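Local coordinates for aminoglycoside phosphotransferase (Alicyclobacillus acidocaldarius subsp. acidocaldarius, PDB 4PDY), which probably transfers a phosphoryl group to a small-molecule acceptor, as related aminoglycoside phosphotransferases with a kinase-like fold do, at residues 220-225 / 244-250; 65-69 / 141-145; 164-168 / 309-314; 180-185 / 321-326. All coordinates share one frame; numbering follows the deposited sequence. Where two conformers were deposited one is given.

In the fold
The four contacts form two pairs at different parts of a kinase-like chain. Interaction 2 closes first along the sequence, joining helix 64-79 to a loop beyond helix 121-137, and interaction 1 follows, pairing the short strands 221-222 and 248-249. Their centres are about 10 Å apart and they touch, Phe141 O accepting from Trp221 NE1. Interactions 3 and 4, with centres about 12 Å apart, alternate along the chain: helices 154-173 and 180-187 meet helices 303-315 and 319-347 in turn, with Tyr313 and Asp182 bridging the two contacts. Both bracket interaction 1 in sequence. About 42 Å separates the centres of interactions 2 and 4, at the lobe junction and in the far helical bundle.

Interaction 1 of 4, residues 220-225 / 244-250; sequences GWCHLD and FELARPA
Strands 221-222 and 248-249 run antiparallel, with Cys222 and Arg248 as the hydrogen-bonded pair: Cys222 N gives to Arg248 O at 3.0 Å, and Arg248 N returns a bond to Cys222 O. Ala250 N extends the pairing to Gly220 O at 3.2 Å. At the neighbouring non-hydrogen-bonded pair, Pro249 lies alongside the indole of Trp221, placing its CD over the five-membered ring, 3.8 Å from the centroid, in a CH-pi contact. The indole comes to rest there because CG stands anti to the carbonyl carbon (chi1 -69°), and Trp221 NE1 is held by Phe141 O. The other end of the contact brings together what look like two signature sequences of kinase-like phosphotransferases: His223-Leu224-Asp225 is consistent with the start of the catalytic loop, and Phe244-Glu245 appears to stand where kinases have the end of DFG, so both probably border the phosphoryl-transfer site. His223 turns the CD2 corner of its ring onto the face of Phe244, 3.8 Å from Phe244 CE2, with the planes at 76°. Both ring nitrogens are engaged, which fixes the ring's rotation: NE2 bonds to Ile242 O, while ND1 accepts from Asp225 N at 3.1 Å, the donor lying 31° out of the ring plane. A water molecule spans the backbones here, donating to His223 O and accepting from Leu246 N at 2.9 Å. Leu224 reaches across the extended Arg248 side chain at about a right angle, its CD1 resting over one face of the guanidinium, 3.5 Å from Arg248 NE.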
# COMPACT_ATOMS: atom_id res chain seq x y z
N GLY A 220 -11.07 3.54 -12.36
CA GLY A 220 -11.02 3.68 -10.93
C GLY A 220 -9.57 3.48 -10.54
O GLY A 220 -8.91 2.51 -10.95
N TRP A 221 -9.05 4.44 -9.76
CA TRP A 221 -7.68 4.40 -9.31
C TRP A 221 -7.55 3.72 -7.97
O TRP A 221 -8.43 3.82 -7.11
CB TRP A 221 -7.14 5.83 -9.19
CG TRP A 221 -6.97 6.56 -10.47
CD1 TRP A 221 -7.84 6.60 -11.53
CD2 TRP A 221 -5.89 7.43 -10.81
NE1 TRP A 221 -7.34 7.41 -12.53
CE2 TRP A 221 -6.13 7.92 -12.12
CE3 TRP A 221 -4.71 7.82 -10.16
CZ2 TRP A 221 -5.25 8.80 -12.76
CZ3 TRP A 221 -3.84 8.66 -10.80
CH2 TRP A 221 -4.12 9.16 -12.08
N CYS A 222 -6.43 3.05 -7.77
CA CYS A 222 -5.97 2.62 -6.45
C CYS A 222 -4.90 3.57 -5.95
O CYS A 222 -4.22 4.22 -6.73
CB CYS A 222 -5.41 1.19 -6.48
SG CYS A 222 -6.64 -0.12 -6.50
N HIS A 223 -4.78 3.64 -4.63
CA HIS A 223 -3.76 4.44 -3.98
C HIS A 223 -2.37 3.79 -4.08
O HIS A 223 -1.38 4.44 -4.37
CB HIS A 223 -4.16 4.66 -2.53
CG HIS A 223 -3.19 5.48 -1.74
ND1 HIS A 223 -2.12 4.91 -1.08
CD2 HIS A 223 -3.13 6.80 -1.48
CE1 HIS A 223 -1.46 5.85 -0.42
NE2 HIS A 223 -2.04 7.00 -0.67
N LEU A 224 -2.32 2.48 -3.81
CA LEU A 224 -1.12 1.66 -4.02
C LEU A 224 0.08 2.00 -3.13
O LEU A 224 1.19 1.57 -3.39
CB LEU A 224 -0.70 1.62 -5.49
CG LEU A 224 -1.79 1.10 -6.44
CD1 LEU A 224 -1.35 1.13 -7.89
CD2 LEU A 224 -2.24 -0.30 -6.04
N ASP A 225 -0.16 2.71 -2.02
CA ASP A 225 0.87 2.85 -1.00
C ASP A 225 0.20 2.87 0.37
O ASP A 225 0.34 3.82 1.16
CB ASP A 225 1.71 4.09 -1.26
CG ASP A 225 3.04 4.06 -0.54
OD1 ASP A 225 3.43 3.00 0.01
OD2 ASP A 225 3.70 5.12 -0.53
N PHE A 244 -0.12 10.33 -2.92
CA PHE A 244 -0.77 9.70 -4.06
C PHE A 244 0.21 9.46 -5.20
O PHE A 244 -0.20 9.26 -6.32
CB PHE A 244 -1.96 10.57 -4.52
CG PHE A 244 -3.16 10.47 -3.63
CD1 PHE A 244 -3.28 11.25 -2.47
CD2 PHE A 244 -4.16 9.55 -3.92
CE1 PHE A 244 -4.40 11.13 -1.66
CE2 PHE A 244 -5.27 9.42 -3.10
CZ PHE A 244 -5.39 10.21 -1.98
N GLU A 245 1.51 9.42 -4.92
CA GLU A 245 2.53 9.33 -5.97
C GLU A 245 2.52 7.99 -6.70
O GLU A 245 2.98 7.93 -7.83
CB GLU A 245 3.91 9.63 -5.39
CG GLU A 245 4.02 11.04 -4.85
CD GLU A 245 5.36 11.35 -4.23
OE1 GLU A 245 6.34 10.64 -4.49
OE2 GLU A 245 5.40 12.31 -3.43
N LEU A 246 2.09 6.94 -6.03
CA LEU A 246 1.99 5.62 -6.69
C LEU A 246 0.59 5.32 -7.23
O LEU A 246 0.39 4.26 -7.84
CB LEU A 246 2.42 4.53 -5.71
CG LEU A 246 3.86 4.60 -5.24
CD1 LEU A 246 4.19 3.44 -4.34
CD2 LEU A 246 4.82 4.64 -6.42
N ALA A 247 -0.36 6.22 -7.04
CA ALA A 247 -1.74 6.00 -7.43
C ALA A 247 -1.84 5.92 -8.95
O ALA A 247 -1.16 6.67 -9.65
CB ALA A 247 -2.66 7.08 -6.87
N ARG A 248 -2.71 5.03 -9.44
CA ARG A 248 -2.95 4.88 -10.89
C ARG A 248 -4.20 4.03 -11.06
O ARG A 248 -4.63 3.40 -10.12
CB ARG A 248 -1.78 4.23 -11.62
CG ARG A 248 -1.42 2.88 -11.07
CD ARG A 248 -0.25 2.23 -11.79
NE ARG A 248 0.18 1.03 -11.09
CZ ARG A 248 -0.33 -0.19 -11.27
NH1 ARG A 248 -1.31 -0.41 -12.16
NH2 ARG A 248 0.13 -1.21 -10.56
N PRO A 249 -4.78 4.03 -12.27
CA PRO A 249 -5.87 3.12 -12.53
C PRO A 249 -5.42 1.67 -12.25
O PRO A 249 -4.38 1.23 -12.76
CB PRO A 249 -6.16 3.34 -14.03
CG PRO A 249 -5.71 4.74 -14.30
CD PRO A 249 -4.49 4.89 -13.43
N ALA A 250 -6.19 0.95 -11.46
CA ALA A 250 -5.86 -0.43 -11.10
C ALA A 250 -7.05 -1.09 -10.46
O ALA A 250 -7.88 -0.40 -9.87
CB ALA A 250 -4.67 -0.47 -10.17
O HOH W 1 0.33 6.58 -3.80

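Interaction 2 of 4, residues 65-69 / 141-145; sequences AHCRI and FRTDW. With SCN (thiocyanate ion), chain H.
The indole nitrogen Trp145 NE1 donates to N of a thiocyanate ion over 3.3 Å, at an N-H...N angle of 157°. The ion, probably from the crystallisation liquor, reaches the indole at its edge, and its sulfur lies 3.6 Å from CB of His66. The apolar centre of the contact is Ile69. With CG1 anti to the backbone N (chi1 -165°) and the chain extended, CD1 reaches the face of the Trp145 five-membered ring, 3.5 Å from its centroid, and also lies over one face of the Arg142 guanidinium, 3.5 Å from Arg142 NH1. His66 meets the same indole from its six-membered side, CD2 at 3.6 Å from Trp145 CH2, with the rings at 53°. A type I turn from Arg142 to Trp145, closed by Trp145 N to Arg142 O, presents both loop side chains. Replacing Trp145 by an alanine would probably leave Ile69 CD1 without its aromatic floor and His66 without its ring neighbour. The ring of Trp145 meets that of Trp221 with nearly parallel planes and touches Pro249. Through Ile69 and His66, helix 64-79, probably the counterpart of the kinase C-helix, meets this loop in an interlobe contact of the kinase-like fold.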
# COMPACT_ATOMS: atom_id res chain seq x y z
N ALA A 65 4.71 16.54 -14.89
CA ALA A 65 3.49 16.09 -15.59
C ALA A 65 2.68 15.11 -14.73
O ALA A 65 1.45 15.13 -14.74
CB ALA A 65 3.84 15.45 -16.91
N HIS A 66 3.38 14.26 -13.99
CA HIS A 66 2.77 13.30 -13.10
C HIS A 66 2.10 14.04 -11.93
O HIS A 66 0.97 13.77 -11.56
CB HIS A 66 3.82 12.29 -12.66
CG HIS A 66 3.32 11.22 -11.74
ND1 HIS A 66 4.16 10.25 -11.23
CD2 HIS A 66 2.10 10.99 -11.19
CE1 HIS A 66 3.48 9.47 -10.41
NE2 HIS A 66 2.24 9.90 -10.36
N CYS A 67 2.80 15.03 -11.39
CA CYS A 67 2.20 15.82 -10.31
C CYS A 67 0.89 16.47 -10.78
O CYS A 67 -0.10 16.49 -10.04
CB CYS A 67 3.19 16.87 -9.78
SG CYS A 67 2.68 17.68 -8.27
N ARG A 68 0.88 17.00 -11.99
CA ARG A 68 -0.32 17.61 -12.54
C ARG A 68 -1.51 16.65 -12.67
O ARG A 68 -2.61 16.99 -12.24
CB ARG A 68 -0.04 18.32 -13.86
CG ARG A 68 0.83 19.54 -13.65
CD ARG A 68 0.99 20.32 -14.93
NE ARG A 68 1.86 21.47 -14.73
CZ ARG A 68 1.47 22.66 -14.28
NH1 ARG A 68 0.20 22.91 -13.96
NH2 ARG A 68 2.38 23.61 -14.13
N ILE A 69 -1.29 15.46 -13.26
CA ILE A 69 -2.40 14.51 -13.34
C ILE A 69 -2.86 14.03 -11.96
O ILE A 69 -4.05 13.78 -11.75
CB ILE A 69 -2.13 13.35 -14.31
CG1 ILE A 69 -3.45 12.63 -14.61
CG2 ILE A 69 -1.11 12.39 -13.75
CD1 ILE A 69 -3.35 11.51 -15.62
N PHE A 141 -11.87 7.92 -14.88
CA PHE A 141 -10.98 9.08 -14.98
C PHE A 141 -9.63 8.65 -15.51
O PHE A 141 -8.93 7.87 -14.86
CB PHE A 141 -10.77 9.77 -13.62
CG PHE A 141 -9.87 10.98 -13.71
CD1 PHE A 141 -10.33 12.16 -14.27
CD2 PHE A 141 -8.53 10.90 -13.36
CE1 PHE A 141 -9.49 13.25 -14.42
CE2 PHE A 141 -7.68 11.99 -13.51
CZ PHE A 141 -8.17 13.17 -14.03
N ARG A 142 -9.27 9.14 -16.69
CA ARG A 142 -7.96 8.88 -17.31
C ARG A 142 -7.53 7.43 -17.16
O ARG A 142 -6.42 7.11 -16.75
CB ARG A 142 -6.91 9.83 -16.74
CG ARG A 142 -7.20 11.31 -16.99
CD ARG A 142 -7.06 11.73 -18.44
NE ARG A 142 -5.73 11.41 -18.98
CZ ARG A 142 -4.65 12.20 -18.88
NH1 ARG A 142 -4.69 13.38 -18.26
NH2 ARG A 142 -3.50 11.83 -19.41
N THR A 143 -8.43 6.56 -17.59
CA THR A 143 -8.28 5.12 -17.40
C THR A 143 -7.04 4.52 -18.07
O THR A 143 -6.45 3.58 -17.53
CB THR A 143 -9.54 4.38 -17.89
OG1 THR A 143 -10.67 4.83 -17.16
CG2 THR A 143 -9.41 2.87 -17.68
N ASP A 144 -6.64 5.07 -19.21
CA ASP A 144 -5.49 4.55 -19.93
C ASP A 144 -4.17 5.24 -19.55
O ASP A 144 -3.16 5.05 -20.21
CB ASP A 144 -5.73 4.68 -21.44
CG ASP A 144 -6.87 3.80 -21.93
OD1 ASP A 144 -7.22 2.82 -21.24
OD2 ASP A 144 -7.42 4.09 -23.01
N TRP A 145 -4.17 6.04 -18.48
CA TRP A 145 -2.93 6.65 -18.01
C TRP A 145 -2.05 5.65 -17.22
O TRP A 145 -2.51 4.98 -16.27
CB TRP A 145 -3.21 7.85 -17.12
CG TRP A 145 -1.96 8.51 -16.66
CD1 TRP A 145 -1.19 9.38 -17.36
CD2 TRP A 145 -1.32 8.34 -15.40
NE1 TRP A 145 -0.11 9.78 -16.61
CE2 TRP A 145 -0.16 9.14 -15.41
CE3 TRP A 145 -1.63 7.60 -14.24
CZ2 TRP A 145 0.69 9.25 -14.29
CZ3 TRP A 145 -0.76 7.70 -13.14
CH2 TRP A 145 0.38 8.51 -13.19
S SCN H . 4.83 11.12 -15.91
C SCN H . 3.47 11.54 -16.34
N SCN H . 2.42 11.86 -16.67

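Interaction 3 of 4, residues 164-168 / 309-314; sequences DLRQM and AHARYH
Asp164 spreads its carboxylate between two histidines one turn apart in helix 303-315. Its CG stands anti to the backbone N (chi1 -172°), directing both oxygens across the gap. OD2 accepts from His310 ND1 at 2.7 Å in an almost straight bond (174°) that lies in the imidazole plane, and it also takes a bond from Trp306 NE1. OD1 accepts from His314 NE2, likewise at 2.7 Å; both histidines approach on the syn side, somewhat out of the carboxylate plane. The imidazoles lie against each other, His310 CE1 about 3.4 Å above the centre of the His314 ring, and the shared negative charge would tend to stabilise added positive charge on them. Putting an alanine at Asp164 would probably leave both ring N-H groups without this acceptor and the imidazoles freer to turn. The contact belongs to the helical C-terminal lobe, where helices 154-173 and 303-315 pack with local axes 10.4 Å apart, inclined at 52°, and the second helix widens into a pi-type turn at 311-314. One turn beyond the aspartate, Met168, present as selenomethionine, drops as a knob into the hole formed by Ala309, His310, Tyr313 and His314. Its SE lies 3.3 Å from Ala309 O, and the bend at the last torsion turns CE back to 3.8 Å from Ala309 CB. SE meets the rings of Tyr313 and His314 at their edges, 4.8 Å from the His314 centroid. Nearer the backbone, Met168 CB lies 3.9 Å from Tyr313 CD2, while Tyr313 OH bonds to Asp182.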
# COMPACT_ATOMS: atom_id res chain seq x y z
N ASP A 164 11.27 -17.81 -8.10
CA ASP A 164 12.36 -17.34 -7.23
C ASP A 164 12.38 -18.09 -5.90
O ASP A 164 13.42 -18.60 -5.46
CB ASP A 164 12.15 -15.84 -7.01
CG ASP A 164 13.30 -15.16 -6.29
OD1 ASP A 164 14.46 -15.59 -6.39
OD2 ASP A 164 13.02 -14.17 -5.58
N LEU A 165 11.21 -18.18 -5.26
CA LEU A 165 11.09 -18.85 -3.98
C LEU A 165 11.58 -20.31 -4.06
O LEU A 165 12.33 -20.76 -3.20
CB LEU A 165 9.66 -18.78 -3.46
CG LEU A 165 9.38 -19.36 -2.06
CD1 LEU A 165 10.30 -18.75 -1.00
CD2 LEU A 165 7.92 -19.12 -1.71
N ARG A 166 11.15 -21.04 -5.10
CA ARG A 166 11.58 -22.42 -5.29
C ARG A 166 13.10 -22.53 -5.47
O ARG A 166 13.74 -23.40 -4.89
CB ARG A 166 10.85 -23.01 -6.49
CG ARG A 166 10.79 -24.52 -6.51
CD ARG A 166 9.98 -24.97 -7.71
NE ARG A 166 10.33 -24.23 -8.91
CZ ARG A 166 9.74 -24.39 -10.09
NH1 ARG A 166 8.75 -25.26 -10.21
NH2 ARG A 166 10.12 -23.68 -11.15
N GLN A 167 13.67 -21.63 -6.28
CA GLN A 167 15.12 -21.61 -6.46
C GLN A 167 15.86 -21.32 -5.17
O GLN A 167 16.87 -21.95 -4.90
CB GLN A 167 15.53 -20.62 -7.55
CG GLN A 167 15.23 -21.11 -8.96
CD GLN A 167 15.78 -22.51 -9.24
OE1 GLN A 167 16.97 -22.78 -8.99
NE2 GLN A 167 14.92 -23.41 -9.74
N MSE A 168 15.33 -20.40 -4.37
CA MSE A 168 15.96 -20.02 -3.10
C MSE A 168 15.99 -21.17 -2.14
O MSE A 168 17.01 -21.43 -1.55
CB MSE A 168 15.30 -18.80 -2.50
CG MSE A 168 15.66 -17.63 -3.40
SE MSE A 168 15.07 -15.97 -2.62
CE MSE A 168 13.13 -16.13 -2.79
N ALA A 309 13.01 -14.00 2.04
CA ALA A 309 14.05 -14.85 1.45
C ALA A 309 14.75 -14.13 0.27
O ALA A 309 15.97 -14.25 0.11
CB ALA A 309 13.48 -16.18 1.00
N HIS A 310 13.99 -13.41 -0.53
CA HIS A 310 14.56 -12.67 -1.64
C HIS A 310 15.62 -11.70 -1.15
O HIS A 310 16.73 -11.65 -1.68
CB HIS A 310 13.49 -11.95 -2.45
CG HIS A 310 14.04 -11.25 -3.65
ND1 HIS A 310 14.08 -11.82 -4.90
CD2 HIS A 310 14.60 -10.03 -3.78
CE1 HIS A 310 14.63 -10.98 -5.75
NE2 HIS A 310 14.98 -9.89 -5.10
N ALA A 311 15.28 -10.94 -0.11
CA ALA A 311 16.25 -10.02 0.48
C ALA A 311 17.49 -10.76 0.97
O ALA A 311 18.63 -10.37 0.70
CB ALA A 311 15.61 -9.23 1.62
N ARG A 312 17.27 -11.87 1.67
CA ARG A 312 18.38 -12.61 2.26
C ARG A 312 19.38 -13.12 1.23
O ARG A 312 20.58 -12.96 1.39
CB ARG A 312 17.92 -13.78 3.10
CG ARG A 312 19.03 -14.44 3.89
CD ARG A 312 18.48 -15.38 4.94
NE ARG A 312 19.45 -15.83 5.92
CZ ARG A 312 19.68 -15.22 7.10
NH1 ARG A 312 19.05 -14.10 7.43
NH2 ARG A 312 20.57 -15.76 7.91
N TYR A 313 18.86 -13.76 0.19
CA TYR A 313 19.69 -14.51 -0.73
C TYR A 313 20.12 -13.71 -1.95
O TYR A 313 21.15 -14.02 -2.55
CB TYR A 313 18.96 -15.78 -1.14
CG TYR A 313 18.67 -16.73 0.02
CD1 TYR A 313 19.69 -17.28 0.78
CD2 TYR A 313 17.37 -17.13 0.30
CE1 TYR A 313 19.42 -18.17 1.82
CE2 TYR A 313 17.10 -18.02 1.32
CZ TYR A 313 18.12 -18.55 2.08
OH TYR A 313 17.84 -19.43 3.08
N HIS A 314 19.33 -12.72 -2.36
CA HIS A 314 19.73 -11.85 -3.46
C HIS A 314 20.54 -10.64 -3.00
O HIS A 314 21.38 -10.15 -3.73
CB HIS A 314 18.54 -11.35 -4.26
CG HIS A 314 17.86 -12.40 -5.07
ND1 HIS A 314 18.05 -12.54 -6.43
CD2 HIS A 314 16.95 -13.33 -4.72
CE1 HIS A 314 17.31 -13.53 -6.87
NE2 HIS A 314 16.64 -14.04 -5.85

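Interaction 4 of 4, residues 180-185 / 321-326; sequences AFDQLL and QLDALQ
Leu325 is the bump around which this contact is shaped: it pushes into the hollow bounded by Phe181, Leu184 and Leu185 on the facing helix. The CD2 methyl does most of the filling. It sits over one face of the Phe181 ring, 3.9 Å from the centroid, while also touching CB of Leu185. Leu325 reaches this hollow with CG anti to its backbone N (chi1 -168°), crossing the phenyl group at about a right angle. Leu184 comes the other way and meets Leu325 tip to tip, with Leu184 CD2 at 3.8 Å from Leu325 CG; that same methyl fills the dip between Leu322, Leu325 and Gln326, approaching CG of Gln326 to 3.9 Å. Further toward the start of helix 180-187, Leu322 splays its two methyls over the backbone and small side chain opposite: CD1 lies 3.8 Å from Phe181 CA, and CD2 lies 4.0 Å from Ala180 CB. The rim of the Phe181 ring is set against the neighbouring helix backbone, with CE2 at 3.6 Å from Gln321 O. The amide end of Gln321 turns to other partners, bonding to Arg312 and to Ala316 O. No hydrogen bond crosses between the two segments; the contact is van der Waals packing. With local axes 10.0 Å apart and running in nearly the same direction, 25° apart, the interlocking leucines and phenylalanine are characteristic of apolar helix-to-helix packing in the predominantly helical C-terminal lobe.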
# COMPACT_ATOMS: atom_id res chain seq x y z
N ALA A 180 20.01 -20.93 10.97
CA ALA A 180 18.66 -21.09 11.50
C ALA A 180 17.61 -20.69 10.47
O ALA A 180 16.57 -21.35 10.35
CB ALA A 180 18.49 -20.27 12.77
N PHE A 181 17.86 -19.62 9.73
CA PHE A 181 16.95 -19.18 8.67
C PHE A 181 16.80 -20.27 7.59
O PHE A 181 15.68 -20.63 7.21
CB PHE A 181 17.44 -17.88 8.02
CG PHE A 181 16.47 -17.29 7.04
CD1 PHE A 181 16.39 -17.82 5.76
CD2 PHE A 181 15.62 -16.25 7.36
CE1 PHE A 181 15.51 -17.31 4.83
CE2 PHE A 181 14.73 -15.74 6.44
CZ PHE A 181 14.66 -16.29 5.16
N ASP A 182 17.91 -20.78 7.09
CA ASP A 182 17.91 -21.80 6.05
C ASP A 182 17.07 -22.97 6.50
O ASP A 182 16.23 -23.46 5.74
CB ASP A 182 19.34 -22.30 5.81
CG ASP A 182 20.29 -21.22 5.29
OD1 ASP A 182 19.86 -20.31 4.54
OD2 ASP A 182 21.50 -21.32 5.64
N GLN A 183 17.32 -23.45 7.71
CA GLN A 183 16.61 -24.63 8.20
C GLN A 183 15.12 -24.35 8.35
O GLN A 183 14.27 -25.17 8.00
CB GLN A 183 17.19 -25.11 9.53
CG GLN A 183 18.62 -25.59 9.41
CD GLN A 183 19.18 -26.02 10.74
OE1 GLN A 183 18.67 -26.95 11.36
NE2 GLN A 183 20.22 -25.33 11.21
N LEU A 184 14.76 -23.20 8.89
CA LEU A 184 13.36 -22.85 9.06
C LEU A 184 12.65 -22.74 7.69
O LEU A 184 11.56 -23.25 7.52
CB LEU A 184 13.24 -21.55 9.87
CG LEU A 184 11.82 -21.00 10.03
CD1 LEU A 184 10.89 -21.99 10.73
CD2 LEU A 184 11.87 -19.70 10.80
N LEU A 185 13.27 -22.06 6.74
CA LEU A 185 12.69 -21.97 5.40
C LEU A 185 12.48 -23.38 4.80
O LEU A 185 11.40 -23.69 4.28
CB LEU A 185 13.59 -21.12 4.49
CG LEU A 185 13.04 -20.93 3.06
CD1 LEU A 185 11.79 -20.06 3.06
CD2 LEU A 185 14.12 -20.34 2.18
N GLN A 321 15.47 -10.67 9.14
CA GLN A 321 14.84 -11.64 8.26
C GLN A 321 14.43 -12.88 9.04
O GLN A 321 13.37 -13.46 8.80
CB GLN A 321 15.79 -12.01 7.13
CG GLN A 321 16.07 -10.87 6.18
CD GLN A 321 17.41 -10.97 5.49
OE1 GLN A 321 18.15 -11.94 5.69
NE2 GLN A 321 17.75 -9.96 4.70
N LEU A 322 15.29 -13.34 9.93
CA LEU A 322 14.97 -14.50 10.75
C LEU A 322 13.81 -14.18 11.68
O LEU A 322 12.86 -14.98 11.81
CB LEU A 322 16.17 -15.04 11.52
CG LEU A 322 15.86 -16.23 12.43
CD1 LEU A 322 15.33 -17.44 11.64
CD2 LEU A 322 17.08 -16.60 13.23
N ASP A 323 13.84 -13.00 12.30
CA ASP A 323 12.71 -12.55 13.14
C ASP A 323 11.41 -12.65 12.33
O ASP A 323 10.41 -13.18 12.80
CB ASP A 323 12.85 -11.09 13.66
CG ASP A 323 14.07 -10.87 14.54
OD1 ASP A 323 14.59 -11.84 15.11
OD2 ASP A 323 14.49 -9.69 14.67
N ALA A 324 11.43 -12.11 11.11
CA ALA A 324 10.22 -12.09 10.28
C ALA A 324 9.73 -13.48 9.89
O ALA A 324 8.54 -13.76 9.95
CB ALA A 324 10.44 -11.24 9.05
N LEU A 325 10.67 -14.36 9.51
CA LEU A 325 10.28 -15.71 9.11
C LEU A 325 9.78 -16.52 10.32
O LEU A 325 8.83 -17.31 10.21
CB LEU A 325 11.44 -16.41 8.42
CG LEU A 325 11.03 -17.71 7.72
CD1 LEU A 325 10.13 -17.41 6.53
CD2 LEU A 325 12.27 -18.44 7.26
N GLN A 326 10.38 -16.28 11.50
CA GLN A 326 9.91 -16.92 12.72
C GLN A 326 8.47 -16.51 13.04
O GLN A 326 7.64 -17.36 13.38
CB GLN A 326 10.81 -16.58 13.92
CG GLN A 326 12.15 -17.29 13.90
CD GLN A 326 13.15 -16.76 14.91
OE1 GLN A 326 13.07 -15.60 15.33
NE2 GLN A 326 14.06 -17.60 15.31